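Local coordinates for arginase (Trypanosoma brucei brucei, PDB 4RHJ), which is of unknown function but has the arginase-deacetylase fold, having evolved without the binuclear manganese cluster of arginases, at residues S169-V174 against S258-G263; G197-S202 against L248-A253; S149-Y154 against R182-K187. All blocks are in the same frame, centred on the assembly; numbering follows the deposited sequence.

Contact 1: residues S169-V174 against S258-G263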
loop_
_atom_site.group_PDB
_atom_site.type_symbol
_atom_site.label_atom_id
_atom_site.label_comp_id
_atom_site.label_asym_id
_atom_site.label_seq_id
_atom_site.Cartn_x
_atom_site.Cartn_y
_atom_site.Cartn_z
ATOM N N SER A 169 6.501 15.513 -5.599
ATOM C CA SER A 169 5.569 15.884 -4.557
ATOM C C SER A 169 4.150 15.645 -5.001
ATOM O O SER A 169 3.907 15.459 -6.191
ATOM C CB SER A 169 5.760 17.343 -4.184
ATOM O OG SER A 169 5.007 17.650 -3.043
ATOM N N ALA A 170 3.217 15.672 -4.056
ATOM C CA ALA A 170 1.791 15.617 -4.369
ATOM C C ALA A 170 1.279 16.944 -4.913
ATOM O O ALA A 170 0.254 16.994 -5.604
ATOM C CB ALA A 170 1.013 15.231 -3.158
ATOM N N ARG A 171 1.995 18.018 -4.587
ATOM C CA ARG A 171 1.681 19.370 -5.064
ATOM C C ARG A 171 2.885 19.995 -5.750
ATOM O O ARG A 171 4.013 19.709 -5.385
ATOM C CB ARG A 171 1.243 20.273 -3.912
ATOM C CG ARG A 171 2.349 20.563 -2.932
ATOM C CD ARG A 171 1.847 20.717 -1.489
ATOM N NE ARG A 171 1.481 19.452 -0.844
ATOM C CZ ARG A 171 0.239 18.970 -0.766
ATOM N NH1 ARG A 171 -0.763 19.640 -1.310
ATOM N NH2 ARG A 171 -0.005 17.819 -0.152
ATOM N N PRO A 172 2.646 20.870 -6.736
ATOM C CA PRO A 172 3.740 21.552 -7.436
ATOM C C PRO A 172 4.568 22.409 -6.501
ATOM O O PRO A 172 5.740 22.617 -6.779
ATOM C CB PRO A 172 3.017 22.414 -8.475
ATOM C CG PRO A 172 1.718 21.769 -8.678
ATOM C CD PRO A 172 1.339 21.160 -7.353
ATOM N N SER A 173 3.960 22.893 -5.420
ATOM C CA SER A 173 4.651 23.699 -4.417
ATOM C C SER A 173 5.304 24.931 -5.060
ATOM O O SER A 173 6.500 25.162 -4.924
ATOM C CB SER A 173 5.691 22.851 -3.681
ATOM O OG SER A 173 6.068 23.427 -2.441
ATOM N N VAL A 174 4.492 25.719 -5.760
ATOM C CA VAL A 174 4.979 26.861 -6.530
ATOM C C VAL A 174 4.021 28.057 -6.546
ATOM O O VAL A 174 4.408 29.164 -6.930
ATOM C CB VAL A 174 5.257 26.465 -7.994
ATOM C CG1 VAL A 174 6.504 25.585 -8.097
ATOM C CG2 VAL A 174 4.044 25.772 -8.583
ATOM N N SER A 258 -1.043 17.467 4.959
ATOM C CA SER A 258 -2.334 17.081 4.392
ATOM C C SER A 258 -2.068 16.020 3.339
ATOM O O SER A 258 -1.860 16.344 2.186
ATOM C CB SER A 258 -3.085 18.274 3.769
ATOM O OG SER A 258 -3.399 19.304 4.690
ATOM N N PRO A 259 -2.058 14.747 3.748
ATOM C CA PRO A 259 -1.699 13.631 2.873
ATOM C C PRO A 259 -2.656 13.516 1.694
ATOM O O PRO A 259 -3.863 13.788 1.808
ATOM C CB PRO A 259 -1.796 12.420 3.801
ATOM C CG PRO A 259 -2.737 12.836 4.837
ATOM C CD PRO A 259 -2.481 14.281 5.070
ATOM N N VAL A 260 -2.092 13.124 0.557
ATOM C CA VAL A 260 -2.831 13.070 -0.681
ATOM C C VAL A 260 -2.846 11.644 -1.215
ATOM O O VAL A 260 -1.815 11.111 -1.612
ATOM C CB VAL A 260 -2.223 13.999 -1.745
ATOM C CG1 VAL A 260 -3.196 14.179 -2.885
ATOM C CG2 VAL A 260 -1.876 15.347 -1.144
ATOM N N ALA A 261 -4.029 11.041 -1.236
ATOM C CA ALA A 261 -4.214 9.677 -1.726
ATOM C C ALA A 261 -4.053 9.556 -3.252
ATOM O O ALA A 261 -4.084 10.556 -3.976
ATOM C CB ALA A 261 -5.576 9.185 -1.305
ATOM N N GLY A 262 -3.872 8.323 -3.727
ATOM C CA GLY A 262 -3.702 8.037 -5.143
ATOM C C GLY A 262 -2.251 8.126 -5.572
ATOM O O GLY A 262 -1.961 8.326 -6.740
ATOM N N GLY A 263 -1.343 7.939 -4.614
ATOM C CA GLY A 263 0.074 8.215 -4.803
ATOM C C GLY A 263 0.966 7.072 -5.247
ATOM O O GLY A 263 0.518 6.020 -5.687
#

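Contact 2: residues G197-S202 against L248-A253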
loop_
_atom_site.group_PDB
_atom_site.type_symbol
_atom_site.label_atom_id
_atom_site.label_comp_id
_atom_site.label_asym_id
_atom_site.label_seq_id
_atom_site.Cartn_x
_atom_site.Cartn_y
_atom_site.Cartn_z
ATOM N N GLY A 197 4.744 13.250 -10.122
ATOM C CA GLY A 197 3.844 12.760 -9.096
ATOM C C GLY A 197 2.747 13.696 -8.622
ATOM O O GLY A 197 1.924 13.281 -7.821
ATOM N N ASN A 198 2.712 14.931 -9.120
ATOM C CA ASN A 198 1.701 15.914 -8.714
ATOM C C ASN A 198 0.267 15.377 -8.814
ATOM O O ASN A 198 -0.093 14.766 -9.815
ATOM C CB ASN A 198 1.820 17.189 -9.562
ATOM C CG ASN A 198 2.961 18.087 -9.136
ATOM O OD1 ASN A 198 3.000 19.250 -9.515
ATOM N ND2 ASN A 198 3.896 17.558 -8.356
ATOM N N ARG A 199 -0.550 15.593 -7.783
ATOM C CA ARG A 199 -1.974 15.242 -7.877
ATOM C C ARG A 199 -2.905 16.227 -7.170
ATOM O O ARG A 199 -4.109 16.023 -7.133
ATOM C CB ARG A 199 -2.222 13.816 -7.356
ATOM C CG ARG A 199 -1.685 13.506 -5.967
ATOM C CD ARG A 199 -1.650 11.992 -5.699
ATOM N NE ARG A 199 -1.195 11.703 -4.343
ATOM C CZ ARG A 199 0.078 11.603 -3.976
ATOM N NH1 ARG A 199 1.043 11.722 -4.870
ATOM N NH2 ARG A 199 0.368 11.356 -2.705
ATOM N N GLN A 200 -2.335 17.306 -6.647
ATOM C CA GLN A 200 -3.116 18.406 -6.102
ATOM C C GLN A 200 -2.703 19.685 -6.817
ATOM O O GLN A 200 -1.828 20.410 -6.351
ATOM C CB GLN A 200 -2.891 18.544 -4.597
ATOM C CG GLN A 200 -3.820 19.539 -3.924
ATOM C CD GLN A 200 -3.396 19.864 -2.507
ATOM O OE1 GLN A 200 -2.917 18.998 -1.778
ATOM N NE2 GLN A 200 -3.569 21.117 -2.110
ATOM N N VAL A 201 -3.330 19.949 -7.959
ATOM C CA VAL A 201 -2.933 21.052 -8.801
ATOM C C VAL A 201 -4.052 22.086 -8.861
ATOM O O VAL A 201 -5.182 21.785 -9.230
ATOM C CB VAL A 201 -2.578 20.567 -10.229
ATOM C CG1 VAL A 201 -1.866 21.652 -10.997
ATOM C CG2 VAL A 201 -1.718 19.343 -10.181
ATOM N N SER A 202 -3.740 23.310 -8.465
ATOM C CA SER A 202 -4.701 24.390 -8.561
ATOM C C SER A 202 -4.440 25.201 -9.833
ATOM O O SER A 202 -3.503 24.927 -10.582
ATOM C CB SER A 202 -4.641 25.274 -7.326
ATOM O OG SER A 202 -3.385 25.887 -7.186
ATOM N N LEU A 248 4.628 9.959 -2.262
ATOM C CA LEU A 248 4.232 8.556 -2.133
ATOM C C LEU A 248 2.737 8.487 -1.847
ATOM O O LEU A 248 2.058 9.502 -1.838
ATOM C CB LEU A 248 5.037 7.860 -1.026
ATOM C CG LEU A 248 6.536 7.698 -1.299
ATOM C CD1 LEU A 248 7.302 7.155 -0.110
ATOM C CD2 LEU A 248 6.722 6.786 -2.472
ATOM N N ASP A 249 2.212 7.295 -1.630
ATOM C CA ASP A 249 0.821 7.198 -1.232
ATOM C C ASP A 249 0.789 7.397 0.286
ATOM O O ASP A 249 1.801 7.175 0.955
ATOM C CB ASP A 249 0.221 5.849 -1.653
ATOM C CG ASP A 249 -1.293 5.870 -1.713
ATOM O OD1 ASP A 249 -1.912 5.419 -0.728
ATOM O OD2 ASP A 249 -1.863 6.342 -2.727
ATOM N N PRO A 250 -0.346 7.865 0.828
ATOM C CA PRO A 250 -0.488 7.886 2.288
ATOM C C PRO A 250 -0.400 6.473 2.895
ATOM O O PRO A 250 -0.075 6.339 4.082
ATOM C CB PRO A 250 -1.876 8.506 2.502
ATOM C CG PRO A 250 -2.159 9.260 1.232
ATOM C CD PRO A 250 -1.491 8.495 0.143
ATOM N N ALA A 251 -0.650 5.442 2.097
ATOM C CA ALA A 251 -0.488 4.060 2.576
ATOM C C ALA A 251 0.970 3.708 2.906
ATOM O O ALA A 251 1.235 2.958 3.867
ATOM C CB ALA A 251 -1.037 3.070 1.562
ATOM N N PHE A 252 1.897 4.254 2.118
ATOM C CA PHE A 252 3.339 4.015 2.301
ATOM C C PHE A 252 4.001 5.098 3.127
ATOM O O PHE A 252 4.879 4.802 3.941
ATOM C CB PHE A 252 4.045 3.903 0.945
ATOM C CG PHE A 252 3.386 2.930 0.018
ATOM C CD1 PHE A 252 2.267 3.300 -0.701
ATOM C CD2 PHE A 252 3.854 1.648 -0.107
ATOM C CE1 PHE A 252 1.627 2.420 -1.546
ATOM C CE2 PHE A 252 3.232 0.756 -0.947
ATOM C CZ PHE A 252 2.114 1.141 -1.668
ATOM N N ALA A 253 3.566 6.344 2.943
ATOM C CA ALA A 253 4.144 7.478 3.666
ATOM C C ALA A 253 3.092 8.389 4.333
ATOM O O ALA A 253 2.938 9.547 3.963
ATOM C CB ALA A 253 5.026 8.299 2.722
#

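Contact 3: residues S149-Y154 against R182-K187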
loop_
_atom_site.group_PDB
_atom_site.type_symbol
_atom_site.label_atom_id
_atom_site.label_comp_id
_atom_site.label_asym_id
_atom_site.label_seq_id
_atom_site.Cartn_x
_atom_site.Cartn_y
_atom_site.Cartn_z
ATOM N N SER A 149 18.239 26.605 -0.241
ATOM C CA SER A 149 19.577 26.942 0.261
ATOM C C SER A 149 20.702 26.192 -0.440
ATOM O O SER A 149 21.736 26.771 -0.759
ATOM C CB SER A 149 19.667 26.660 1.760
ATOM O OG SER A 149 18.409 26.813 2.390
ATOM N N MET A 150 20.491 24.895 -0.659
ATOM C CA MET A 150 21.515 23.991 -1.191
ATOM C C MET A 150 21.833 24.246 -2.664
ATOM O O MET A 150 23.002 24.224 -3.081
ATOM C CB MET A 150 21.077 22.532 -1.008
ATOM C CG MET A 150 20.938 22.078 0.455
ATOM S SD MET A 150 20.291 20.395 0.582
ATOM C CE MET A 150 21.651 19.441 -0.083
ATOM N N VAL A 151 20.795 24.480 -3.450
ATOM C CA VAL A 151 20.984 24.866 -4.838
ATOM C C VAL A 151 21.538 26.298 -4.942
ATOM O O VAL A 151 22.216 26.630 -5.910
ATOM C CB VAL A 151 19.667 24.736 -5.639
ATOM C CG1 VAL A 151 18.627 25.565 -5.021
ATOM C CG2 VAL A 151 19.857 25.147 -7.100
ATOM N N GLU A 152 21.290 27.145 -3.941
ATOM C CA GLU A 152 21.841 28.506 -3.990
ATOM C C GLU A 152 23.316 28.582 -3.593
ATOM O O GLU A 152 24.037 29.459 -4.067
ATOM C CB GLU A 152 21.015 29.450 -3.126
ATOM C CG GLU A 152 19.791 29.959 -3.860
ATOM C CD GLU A 152 19.199 31.171 -3.226
ATOM O OE1 GLU A 152 19.168 31.220 -1.981
ATOM O OE2 GLU A 152 18.764 32.070 -3.970
ATOM N N ALA A 153 23.754 27.656 -2.743
ATOM C CA ALA A 153 25.171 27.462 -2.443
ATOM C C ALA A 153 25.942 26.958 -3.657
ATOM O O ALA A 153 27.145 27.186 -3.786
ATOM C CB ALA A 153 25.327 26.509 -1.329
ATOM N N TYR A 154 25.234 26.257 -4.538
ATOM C CA TYR A 154 25.834 25.662 -5.732
ATOM C C TYR A 154 26.054 26.709 -6.803
ATOM O O TYR A 154 27.110 26.762 -7.438
ATOM C CB TYR A 154 24.947 24.537 -6.284
ATOM C CG TYR A 154 25.639 23.674 -7.307
ATOM C CD1 TYR A 154 25.784 24.096 -8.619
ATOM C CD2 TYR A 154 26.156 22.441 -6.955
ATOM C CE1 TYR A 154 26.423 23.317 -9.545
ATOM C CE2 TYR A 154 26.801 21.650 -7.880
ATOM C CZ TYR A 154 26.932 22.092 -9.168
ATOM O OH TYR A 154 27.575 21.302 -10.086
ATOM N N ARG A 182 9.502 27.941 -6.389
ATOM C CA ARG A 182 9.015 29.224 -6.867
ATOM C C ARG A 182 10.073 30.322 -6.687
ATOM O O ARG A 182 10.210 31.221 -7.517
ATOM C CB ARG A 182 7.730 29.590 -6.126
ATOM C CG ARG A 182 7.175 30.950 -6.450
ATOM C CD ARG A 182 6.836 31.056 -7.906
ATOM N NE ARG A 182 6.288 32.368 -8.224
ATOM C CZ ARG A 182 4.996 32.669 -8.157
ATOM N NH1 ARG A 182 4.114 31.746 -7.786
ATOM N NH2 ARG A 182 4.588 33.891 -8.466
ATOM N N VAL A 183 10.822 30.241 -5.594
ATOM C CA VAL A 183 11.855 31.222 -5.322
ATOM C C VAL A 183 13.014 31.051 -6.291
ATOM O O VAL A 183 13.604 32.025 -6.749
ATOM C CB VAL A 183 12.373 31.123 -3.875
ATOM C CG1 VAL A 183 13.528 32.085 -3.652
ATOM C CG2 VAL A 183 11.250 31.408 -2.902
ATOM N N LEU A 184 13.340 29.808 -6.617
ATOM C CA LEU A 184 14.486 29.557 -7.475
ATOM C C LEU A 184 14.183 29.941 -8.912
ATOM O O LEU A 184 14.988 30.602 -9.558
ATOM C CB LEU A 184 14.910 28.095 -7.384
ATOM C CG LEU A 184 15.390 27.704 -5.988
ATOM C CD1 LEU A 184 15.416 26.204 -5.863
ATOM C CD2 LEU A 184 16.741 28.318 -5.701
ATOM N N LEU A 185 13.025 29.512 -9.405
ATOM C CA LEU A 185 12.570 29.863 -10.746
ATOM C C LEU A 185 12.664 31.355 -11.006
ATOM O O LEU A 185 13.253 31.786 -11.995
ATOM C CB LEU A 185 11.133 29.390 -10.958
ATOM C CG LEU A 185 11.032 27.887 -11.180
ATOM C CD1 LEU A 185 9.592 27.457 -11.178
ATOM C CD2 LEU A 185 11.703 27.519 -12.488
ATOM N N ASP A 186 12.092 32.142 -10.101
ATOM C CA ASP A 186 12.043 33.580 -10.280
ATOM C C ASP A 186 13.415 34.217 -10.183
ATOM O O ASP A 186 13.618 35.335 -10.655
ATOM C CB ASP A 186 11.107 34.206 -9.260
ATOM C CG ASP A 186 9.658 34.013 -9.618
ATOM O OD1 ASP A 186 8.989 33.185 -8.974
ATOM O OD2 ASP A 186 9.190 34.683 -10.558
ATOM N N LYS A 187 14.355 33.507 -9.567
ATOM C CA LYS A 187 15.725 33.991 -9.456
ATOM C C LYS A 187 16.528 33.587 -10.688
ATOM O O LYS A 187 17.708 33.919 -10.807
ATOM C CB LYS A 187 16.387 33.466 -8.179
ATOM C CG LYS A 187 16.339 34.469 -7.018
ATOM C CD LYS A 187 17.100 33.984 -5.787
ATOM C CE LYS A 187 17.527 35.159 -4.892
ATOM N NZ LYS A 187 18.669 35.950 -5.463
#

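Contact 1: residues S169-V174 against S258-G263
Val260 meets Ala170 and Arg171 where two loops of the arginase-deacetylase fold come together, one following strand 163-168 and the other following strand 239-244 of the parallel sheet. Val260 has the most surface buried here, and a single methyl does most of the work. Its CG2 stands beside the backbone N, with CG1 anti to that N (chi1 -166°). From there Val260 CG2 lies 3.5 Å from Ala170 CB, a plain apolar contact. The same methyl comes 3.3 Å from Arg171 NH2, so one methyl touches both residues, which approach it from neighbouring directions. The aliphatic chain of Arg171 folds at chi2 and chi3 (chi3 75°), which carries the guanidinium to the other loop; there NH2 also lies 3.3 Å from Ser258 O, met obliquely. The side chain of Val260 also touches Gln200. Asp244, a manganese ligand in another crystal of this protein but without metal here, has its side chain about 5 Å from that of Arg171. Asp244 OD2 is hydrogen-bonded to Ser169 OG, and that same hydroxyl weakly accepts from Arg171 N at 3.4 Å.

Contact 2: residues G197-S202 against L248-A253
Arg199 reaches across to the backbone of Leu248, and the contact is essentially one long side chain pointing its guanidinium at a carbonyl. After a first torsion that sets CG between the backbone N and the carbonyl carbon (chi1 53°), the chain runs straight from CG to NE, and the planar end arrives with NH2 foremost. Arg199 NH2 lies 2.7 Å from Leu248 O, but the N-H points well off the line, at 120°, so the bond is weak. NH2 is also hydrogen-bonded to Val260 O and Ser246 O, so its two hydrogens serve three carbonyls, which probably accounts for the poor angle. Arg199 NH1 bonds to Val247 O and weakly to Gly197 O of its own loop, at 3.5 Å, while NE gives a weak bond to Ala261 O. Carbonyls thus fix the guanidinium in both position and rotation. Beside it, Pro250 CD comes within 4.4 Å of Arg199 NH2.

Asp249 turns its CB away from the arginine, and its carboxylate serves the backbone instead. Asp249 OD1 accepts from Ala251 N at 3.1 Å, on its anti side and 23° out of the carboxylate plane, while OD2 takes Gly263 N. The CB of Asp249 sits at the edge of the Phe252 ring, in its plane. Arg267 of the second subunit packs on Arg199, and Phe252 of that subunit packs on Asp249. The bond from Ala251 N to Asp249 OD1 makes an Asx turn, set in the loops that follow parallel strands of the arginase-deacetylase fold, at the subunit interface.

Contact 3: residues S149-Y154 against R182-K187
Val151 and Leu184 form the apolar part of the contact, their side chains running antiparallel past one another between helix 148-157 and helix 180-186. Val151 CG1 sits between the backbone N and the carbonyl carbon (chi1 58°), and that places it in the fork of the leucine: it is 3.4 Å from Leu184 CD1 and equally near Leu184 CD2, tighter than usual for carbon atoms. The CG of Glu152 adds a looser touch on the same leucine, 3.9 Å from Leu184 CD2, the two side chains crossing at a slant.

Both helices belong to beta-alpha-beta crossovers of the parallel sheet. Helix 148-157 leads into strand 163-168, and helix 180-186 runs from that strand to its neighbour 190-196. The two lie on one face of the sheet, where Val151 rests on Ile163 and Leu184 on Ile165 and Leu190.

Glu152 and Lys187 make the second part of the contact, nearer solvent. Glu152, extended beyond CG, meets the Lys187 chain at about a right angle, and its OE2 lies against the aliphatic part, 3.1 Å from Lys187 CD. The ammonium bends off at chi4 (-74°), leaving Lys187 NZ 4.2 Å from Glu152 OE2, too far for a salt bridge, though the two charges probably still attract. The other oxygen, OE1, is hydrogen-bonded to Tyr120 OH on helix 116-131, which anchors the carboxylate.

One turn of helix 180-186 carries its own salt bridge. Arg182 NE lies 2.9 Å from Asp186 OD1, which uses its syn lone pair and stays within 4° of the guanidinium plane, while NH1 of Arg182 bonds to Val174 O.

From the N terminus, helix 148-157 opens contact 3 and the loop 169-174 then opens contact 1. Helix 180-186 closes contact 3 first, so contacts 1 and 3 cross along the chain. The loop 197-202 next opens contact 2, which 248-253 closes before 258-263 closes contact 1, leaving contact 2 nested inside. Contacts 1 and 2 have centres about 4 Å apart and join the loops that follow strands 163-168, 190-196 and 239-244, where both touch the second subunit. Contact 3 pairs two helices on one face of the sheet, its centre about 21 Å from that of contact 1.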